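Local coordinates for protein oxidoreductase YdhF (PDB 1OG6) that binds NADPH in an alpha/beta barrel and may act as an oxidoreductase of the aldo-keto reductase family, at residues 143-146 and 147-151; 222-225 and 226-229; 279-282 and 283-286. All coordinates share one frame; numbering follows the deposited sequence.

Contact 1: residues 143-146 and 147-151; sequences FKHL and HQSGK
Leu146 and Lys151 meet where helix 136-147 unwinds. Lys151 N turns back to Leu146 O in a weak bond of 3.2 Å, and Leu146 CD2 lies 4.4 Å from Lys151 CB. With Gly150 N donating to His147 O (2.9 Å) and Gly150 at positive phi, the pattern fits a Schellman motif. His147 occupies the last helical turn, its N bonded to Phe143 O, although the position of that nitrogen is less certain; its ring reaches Phe174. Gln148 N closes the final regular bond, to Lys144 O at 3.1 Å. Ser149 adds a side-chain bond: OG donates to His145 O over 2.7 Å, approaching from above the carbonyl plane. The same OG sits 3.9 Å above the plane of the His145 ring, over its centre, a position the ring reaches because CG is anti to the backbone N (chi1 -178°). With an alanine here the hydroxyl is gone, and His145 O would probably lose its side-chain donor and the imidazole the oxygen over that face. Lys151 NZ is held by a salt bridge to Glu111. Leu146 packs on Ala110 of helix 103-116 and Leu125 of strand 122-127, while Phe143 stacks on Phe155. The turn leads from helix 136-147 into strand 152-158, completing a beta-alpha-beta unit that starts at strand 122-127.

Contact 2: residues 222-225 and 226-229; sequences YFQP and LRDE
Phe223 O is gripped twice by Arg227, by the backbone N at 2.9 Å and, weakly, by the side-chain NE at 3.3 Å. The arginine chain bends at chi3 (-61°), which folds the guanidinium back toward the start of the helix and sets the Phe223 carbonyl oxygen at its edge, near its plane. The Gln224 amide lies over one face of the guanidinium, displaced toward its rim, with the planes 25° apart. The Asp228 side chain crosses that of Gln224 at about a right angle. This is the first turn of helix 224-237 in the aldo-keto reductase barrel, with Phe223 at the N-cap position. Pro225 fits here because the lack of an N-H costs no helical bond in a first turn, and its own O accepts Glu229 N at 3.1 Å. On the buried side Phe223 CD2 comes within 4.5 Å of Leu226 CD2, an apolar touch extended by Val186, which meets both side chains. Leu226 also packs on Ile288 and Ala292 of helix 282-293, and the Glu229 carboxylate turns there too, to a salt bridge with Arg287.

Contact 3: residues 279-282 and 283-286; sequences KMTR and QQWF
Thr281 and Gln284 form one half of a capping box at the start of helix 282-293, the last helix of this aldo-keto reductase chain. Thr281, at the N-cap, donates its backbone N to Gln284 OE1 over 3.1 Å in an almost straight bond (177°), the donor lying above the amide carbonyl plane. Gln284 NE2 is bound to Glu236 of helix 224-237, so the amide is held at both ends and its rotation is fixed. Among the backbone bonds, Thr281 O takes Trp285 N at 2.9 Å and, weakly, Gln284 N. Charge dominates at Arg282, whose guanidinium forms salt bridges with Asp131 and Asp102 of the second subunit and so ties the helix start to the subunit interface. The apolar part begins with Met280. With CG anti to its N (chi1 174°), the side chain runs past Gln284, CG 3.8 Å from Gln284 CB, and SD makes a Met-aromatic contact with Trp285, 5.1 Å from the centroid of the five-membered ring and approaching obliquely. Trp285 also stacks on Trp249, and its NE1 is hydrogen-bonded to Trp249 O. Within the helix two aromatic rings meet: Trp285 CE3 stands 3.7 Å above the Phe286 ring plane, over its centre.

Along the chain the three contacts follow in series, none nesting within or crossing another. Contact 1 ends helix 136-147 and turns the chain into strand 152-158, on one side of the barrel. Contacts 2 and 3 lie on the opposite side of the chain's centre, about 47 and 43 Å from contact 1 between centres. Contact 2 opens helix 224-237, after the cofactor-binding run that includes Leu217, and contact 3 opens helix 282-293 after the loop that follows helix 266-274. Their centres are about 17 Å apart and they do not touch, yet the two helices pack together, Gln284 against Val233 and Leu237; Met280, in the preceding loop, also touches Leu237. Contact 3 also reaches the second subunit.

Contact 1: residues 143-146 and 147-151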
loop_
_atom_site.group_PDB
_atom_site.type_symbol
_atom_site.label_atom_id
_atom_site.label_comp_id
_atom_site.label_asym_id
_atom_site.label_seq_id
_atom_site.Cartn_x
_atom_site.Cartn_y
_atom_site.Cartn_z
ATOM N N PHE C 143 -11.392 -9.821 -22.585
ATOM C CA PHE C 143 -11.354 -11.103 -21.898
ATOM C C PHE C 143 -12.663 -11.883 -21.994
ATOM O O PHE C 143 -12.646 -13.090 -22.213
ATOM C CB PHE C 143 -10.970 -10.895 -20.426
ATOM C CG PHE C 143 -9.486 -10.689 -20.197
ATOM C CD1 PHE C 143 -8.602 -10.580 -21.266
ATOM C CD2 PHE C 143 -8.974 -10.605 -18.907
ATOM C CE1 PHE C 143 -7.237 -10.392 -21.051
ATOM C CE2 PHE C 143 -7.607 -10.418 -18.688
ATOM C CZ PHE C 143 -6.742 -10.311 -19.762
ATOM N N LYS C 144 -13.794 -11.202 -21.827
ATOM C CA LYS C 144 -15.098 -11.863 -21.910
ATOM C C LYS C 144 -15.233 -12.463 -23.301
ATOM O O LYS C 144 -15.828 -13.527 -23.485
ATOM C CB LYS C 144 -16.238 -10.861 -21.691
ATOM C CG LYS C 144 -16.160 -10.061 -20.400
ATOM C CD LYS C 144 -16.367 -10.933 -19.174
ATOM C CE LYS C 144 -16.361 -10.093 -17.901
ATOM N NZ LYS C 144 -17.401 -9.023 -17.889
ATOM N N HIS C 145 -14.671 -11.757 -24.278
ATOM C CA HIS C 145 -14.714 -12.185 -25.664
ATOM C C HIS C 145 -13.898 -13.449 -25.875
ATOM O O HIS C 145 -14.452 -14.509 -26.149
ATOM C CB HIS C 145 -14.183 -11.078 -26.573
ATOM C CG HIS C 145 -14.232 -11.425 -28.029
ATOM N ND1 HIS C 145 -15.415 -11.524 -28.730
ATOM C CD2 HIS C 145 -13.248 -11.746 -28.902
ATOM C CE1 HIS C 145 -15.158 -11.894 -29.973
ATOM N NE2 HIS C 145 -13.852 -12.037 -30.102
ATOM N N LEU C 146 -12.579 -13.332 -25.747
ATOM C CA LEU C 146 -11.679 -14.465 -25.935
ATOM C C LEU C 146 -12.155 -15.694 -25.182
ATOM O O LEU C 146 -11.840 -16.820 -25.553
ATOM C CB LEU C 146 -10.268 -14.104 -25.473
ATOM C CG LEU C 146 -9.478 -13.134 -26.347
ATOM C CD1 LEU C 146 -8.212 -12.738 -25.641
ATOM C CD2 LEU C 146 -9.157 -13.777 -27.671
ATOM N N HIS C 147 -12.919 -15.467 -24.123
ATOM C CA HIS C 147 -13.440 -16.548 -23.304
ATOM C C HIS C 147 -14.625 -17.250 -23.963
ATOM O O HIS C 147 -14.636 -18.473 -24.096
ATOM C CB HIS C 147 -13.862 -16.006 -21.942
ATOM C CG HIS C 147 -14.376 -17.057 -21.015
ATOM N ND1 HIS C 147 -13.587 -18.087 -20.551
ATOM C CD2 HIS C 147 -15.603 -17.248 -20.478
ATOM C CE1 HIS C 147 -14.305 -18.868 -19.766
ATOM N NE2 HIS C 147 -15.532 -18.380 -19.705
ATOM N N GLN C 148 -15.628 -16.476 -24.363
ATOM C CA GLN C 148 -16.805 -17.038 -25.016
ATOM C C GLN C 148 -16.467 -17.400 -26.458
ATOM O O GLN C 148 -17.343 -17.465 -27.321
ATOM C CB GLN C 148 -17.963 -16.033 -25.005
ATOM C CG GLN C 148 -18.371 -15.534 -23.624
ATOM C CD GLN C 148 -19.664 -14.735 -23.663
ATOM O OE1 GLN C 148 -19.998 -14.021 -22.715
ATOM N NE2 GLN C 148 -20.404 -14.860 -24.764
ATOM N N SER C 149 -15.184 -17.616 -26.714
ATOM C CA SER C 149 -14.709 -17.980 -28.038
ATOM C C SER C 149 -13.966 -19.291 -27.874
ATOM O O SER C 149 -13.644 -19.968 -28.849
ATOM C CB SER C 149 -13.753 -16.916 -28.575
ATOM O OG SER C 149 -14.349 -15.631 -28.564
ATOM N N GLY C 150 -13.693 -19.634 -26.618
ATOM C CA GLY C 150 -12.985 -20.862 -26.309
ATOM C C GLY C 150 -11.515 -20.758 -26.643
ATOM O O GLY C 150 -10.773 -21.730 -26.508
ATOM N N LYS C 151 -11.093 -19.570 -27.068
ATOM C CA LYS C 151 -9.707 -19.342 -27.441
ATOM C C LYS C 151 -8.775 -19.230 -26.245
ATOM O O LYS C 151 -7.580 -19.479 -26.375
ATOM C CB LYS C 151 -9.590 -18.089 -28.311
ATOM C CG LYS C 151 -10.504 -18.092 -29.529
ATOM C CD LYS C 151 -9.953 -17.197 -30.622
ATOM C CE LYS C 151 -10.989 -16.906 -31.695
ATOM N NZ LYS C 151 -11.959 -15.866 -31.251
#

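Contact 2: residues 222-225 and 226-229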
loop_
_atom_site.group_PDB
_atom_site.type_symbol
_atom_site.label_atom_id
_atom_site.label_comp_id
_atom_site.label_asym_id
_atom_site.label_seq_id
_atom_site.Cartn_x
_atom_site.Cartn_y
_atom_site.Cartn_z
ATOM N N TYR C 222 29.061 -9.493 -7.795
ATOM C CA TYR C 222 28.586 -8.851 -6.579
ATOM C C TYR C 222 27.752 -9.832 -5.773
ATOM O O TYR C 222 27.080 -9.447 -4.814
ATOM C CB TYR C 222 27.742 -7.626 -6.921
ATOM C CG TYR C 222 28.434 -6.691 -7.870
ATOM C CD1 TYR C 222 27.939 -6.484 -9.155
ATOM C CD2 TYR C 222 29.609 -6.043 -7.501
ATOM C CE1 TYR C 222 28.601 -5.656 -10.055
ATOM C CE2 TYR C 222 30.278 -5.214 -8.389
ATOM C CZ TYR C 222 29.771 -5.024 -9.666
ATOM O OH TYR C 222 30.438 -4.214 -10.556
ATOM N N PHE C 223 27.807 -11.103 -6.159
ATOM C CA PHE C 223 27.034 -12.134 -5.482
ATOM C C PHE C 223 27.867 -13.282 -4.931
ATOM O O PHE C 223 27.343 -14.375 -4.733
ATOM C CB PHE C 223 25.972 -12.694 -6.431
ATOM C CG PHE C 223 24.870 -11.724 -6.750
ATOM C CD1 PHE C 223 24.441 -11.547 -8.061
ATOM C CD2 PHE C 223 24.253 -10.995 -5.738
ATOM C CE1 PHE C 223 23.419 -10.656 -8.359
ATOM C CE2 PHE C 223 23.229 -10.102 -6.026
ATOM C CZ PHE C 223 22.812 -9.932 -7.339
ATOM N N GLN C 224 29.151 -13.054 -4.680
ATOM C CA GLN C 224 29.978 -14.126 -4.145
ATOM C C GLN C 224 29.538 -14.566 -2.754
ATOM O O GLN C 224 29.586 -15.750 -2.430
ATOM C CB GLN C 224 31.449 -13.726 -4.119
ATOM C CG GLN C 224 32.236 -14.291 -5.287
ATOM C CD GLN C 224 31.937 -15.764 -5.527
ATOM O OE1 GLN C 224 31.882 -16.559 -4.589
ATOM N NE2 GLN C 224 31.748 -16.132 -6.788
ATOM N N PRO C 225 29.109 -13.620 -1.907
ATOM C CA PRO C 225 28.674 -14.021 -0.564
ATOM C C PRO C 225 27.462 -14.953 -0.654
ATOM O O PRO C 225 27.309 -15.877 0.147
ATOM C CB PRO C 225 28.329 -12.688 0.096
ATOM C CG PRO C 225 29.242 -11.723 -0.587
ATOM C CD PRO C 225 29.153 -12.151 -2.028
ATOM N N LEU C 226 26.613 -14.694 -1.646
ATOM C CA LEU C 226 25.410 -15.481 -1.869
ATOM C C LEU C 226 25.708 -16.828 -2.502
ATOM O O LEU C 226 24.994 -17.792 -2.262
ATOM C CB LEU C 226 24.437 -14.725 -2.767
ATOM C CG LEU C 226 23.258 -15.567 -3.252
ATOM C CD1 LEU C 226 22.392 -15.963 -2.069
ATOM C CD2 LEU C 226 22.450 -14.791 -4.271
ATOM N N ARG C 227 26.741 -16.897 -3.331
ATOM C CA ARG C 227 27.088 -18.161 -3.962
ATOM C C ARG C 227 27.907 -19.021 -3.015
ATOM O O ARG C 227 27.944 -20.245 -3.144
ATOM C CB ARG C 227 27.866 -17.915 -5.246
ATOM C CG ARG C 227 26.977 -17.754 -6.453
ATOM C CD ARG C 227 27.777 -17.301 -7.647
ATOM N NE ARG C 227 28.392 -16.008 -7.389
ATOM C CZ ARG C 227 29.010 -15.280 -8.306
ATOM N NH1 ARG C 227 29.097 -15.720 -9.552
ATOM N NH2 ARG C 227 29.540 -14.113 -7.977
ATOM N N ASP C 228 28.567 -18.379 -2.057
ATOM C CA ASP C 228 29.366 -19.104 -1.083
ATOM C C ASP C 228 28.411 -19.746 -0.109
ATOM O O ASP C 228 28.569 -20.908 0.248
ATOM C CB ASP C 228 30.303 -18.160 -0.339
ATOM C CG ASP C 228 31.413 -17.630 -1.218
ATOM O OD1 ASP C 228 32.204 -16.801 -0.734
ATOM O OD2 ASP C 228 31.503 -18.041 -2.394
ATOM N N GLU C 229 27.409 -18.978 0.311
ATOM C CA GLU C 229 26.414 -19.474 1.251
ATOM C C GLU C 229 25.623 -20.591 0.608
ATOM O O GLU C 229 25.405 -21.639 1.212
ATOM C CB GLU C 229 25.472 -18.360 1.672
ATOM C CG GLU C 229 24.493 -18.792 2.720
ATOM C CD GLU C 229 25.169 -19.511 3.871
ATOM O OE1 GLU C 229 26.039 -18.911 4.536
ATOM O OE2 GLU C 229 24.830 -20.686 4.114
#

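Contact 3: residues 279-282 and 283-286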
loop_
_atom_site.group_PDB
_atom_site.type_symbol
_atom_site.label_atom_id
_atom_site.label_comp_id
_atom_site.label_asym_id
_atom_site.label_seq_id
_atom_site.Cartn_x
_atom_site.Cartn_y
_atom_site.Cartn_z
ATOM N N LYS C 279 14.623 -30.493 0.993
ATOM C CA LYS C 279 13.896 -29.959 2.125
ATOM C C LYS C 279 14.781 -28.984 2.888
ATOM O O LYS C 279 15.668 -29.384 3.638
ATOM C CB LYS C 279 13.400 -31.107 3.009
ATOM C CG LYS C 279 12.314 -31.952 2.308
ATOM C CD LYS C 279 11.744 -33.080 3.180
ATOM C CE LYS C 279 12.700 -34.274 3.314
ATOM N NZ LYS C 279 12.965 -34.973 2.020
ATOM N N MET C 280 14.521 -27.696 2.662
ATOM C CA MET C 280 15.264 -26.588 3.262
ATOM C C MET C 280 14.670 -26.097 4.578
ATOM O O MET C 280 13.468 -25.866 4.660
ATOM C CB MET C 280 15.315 -25.424 2.261
ATOM C CG MET C 280 15.929 -24.127 2.793
ATOM S SD MET C 280 16.170 -22.878 1.518
ATOM C CE MET C 280 17.318 -23.705 0.477
ATOM N N THR C 281 15.518 -25.922 5.594
ATOM C CA THR C 281 15.087 -25.452 6.914
ATOM C C THR C 281 14.874 -23.936 6.948
ATOM O O THR C 281 15.313 -23.223 6.046
ATOM C CB THR C 281 16.116 -25.842 8.002
ATOM O OG1 THR C 281 17.417 -25.350 7.659
ATOM C CG2 THR C 281 16.198 -27.337 8.124
ATOM N N ARG C 282 14.199 -23.434 7.979
ATOM C CA ARG C 282 13.961 -21.996 8.061
ATOM C C ARG C 282 15.262 -21.229 8.229
ATOM O O ARG C 282 15.476 -20.208 7.590
ATOM C CB ARG C 282 13.037 -21.654 9.225
ATOM C CG ARG C 282 11.661 -22.274 9.125
ATOM C CD ARG C 282 10.769 -21.852 10.293
ATOM N NE ARG C 282 10.284 -20.487 10.144
ATOM C CZ ARG C 282 9.060 -20.172 9.748
ATOM N NH1 ARG C 282 8.178 -21.124 9.461
ATOM N NH2 ARG C 282 8.722 -18.898 9.630
ATOM N N GLN C 283 16.133 -21.727 9.093
ATOM C CA GLN C 283 17.412 -21.082 9.355
ATOM C C GLN C 283 18.366 -21.179 8.174
ATOM O O GLN C 283 19.390 -20.504 8.126
ATOM C CB GLN C 283 18.050 -21.723 10.572
ATOM C CG GLN C 283 18.437 -20.748 11.634
ATOM C CD GLN C 283 18.985 -21.447 12.836
ATOM O OE1 GLN C 283 18.303 -22.251 13.456
ATOM N NE2 GLN C 283 20.227 -21.154 13.171
ATOM N N GLN C 284 18.031 -22.048 7.233
ATOM C CA GLN C 284 18.834 -22.248 6.047
ATOM C C GLN C 284 18.292 -21.220 5.079
ATOM O O GLN C 284 19.006 -20.672 4.248
ATOM C CB GLN C 284 18.592 -23.651 5.520
ATOM C CG GLN C 284 19.821 -24.460 5.220
ATOM C CD GLN C 284 19.580 -25.951 5.404
ATOM O OE1 GLN C 284 18.535 -26.484 5.031
ATOM N NE2 GLN C 284 20.554 -26.629 5.977
ATOM N N TRP C 285 17.004 -20.954 5.216
ATOM C CA TRP C 285 16.322 -19.989 4.373
ATOM C C TRP C 285 16.791 -18.562 4.681
ATOM O O TRP C 285 17.111 -17.790 3.777
ATOM C CB TRP C 285 14.815 -20.102 4.598
ATOM C CG TRP C 285 14.030 -19.380 3.591
ATOM C CD1 TRP C 285 13.557 -19.873 2.408
ATOM C CD2 TRP C 285 13.691 -17.992 3.615
ATOM N NE1 TRP C 285 12.950 -18.875 1.692
ATOM C CE2 TRP C 285 13.018 -17.707 2.410
ATOM C CE3 TRP C 285 13.895 -16.959 4.537
ATOM C CZ2 TRP C 285 12.547 -16.427 2.103
ATOM C CZ3 TRP C 285 13.429 -15.686 4.232
ATOM C CH2 TRP C 285 12.763 -15.431 3.025
ATOM N N PHE C 286 16.827 -18.219 5.964
ATOM C CA PHE C 286 17.248 -16.895 6.401
ATOM C C PHE C 286 18.737 -16.702 6.228
ATOM O O PHE C 286 19.220 -15.585 6.110
ATOM C CB PHE C 286 16.862 -16.679 7.866
ATOM C CG PHE C 286 15.385 -16.520 8.070
ATOM C CD1 PHE C 286 14.576 -17.626 8.289
ATOM C CD2 PHE C 286 14.784 -15.265 7.945
ATOM C CE1 PHE C 286 13.193 -17.487 8.369
ATOM C CE2 PHE C 286 13.407 -15.117 8.023
ATOM C CZ PHE C 286 12.610 -16.226 8.231
#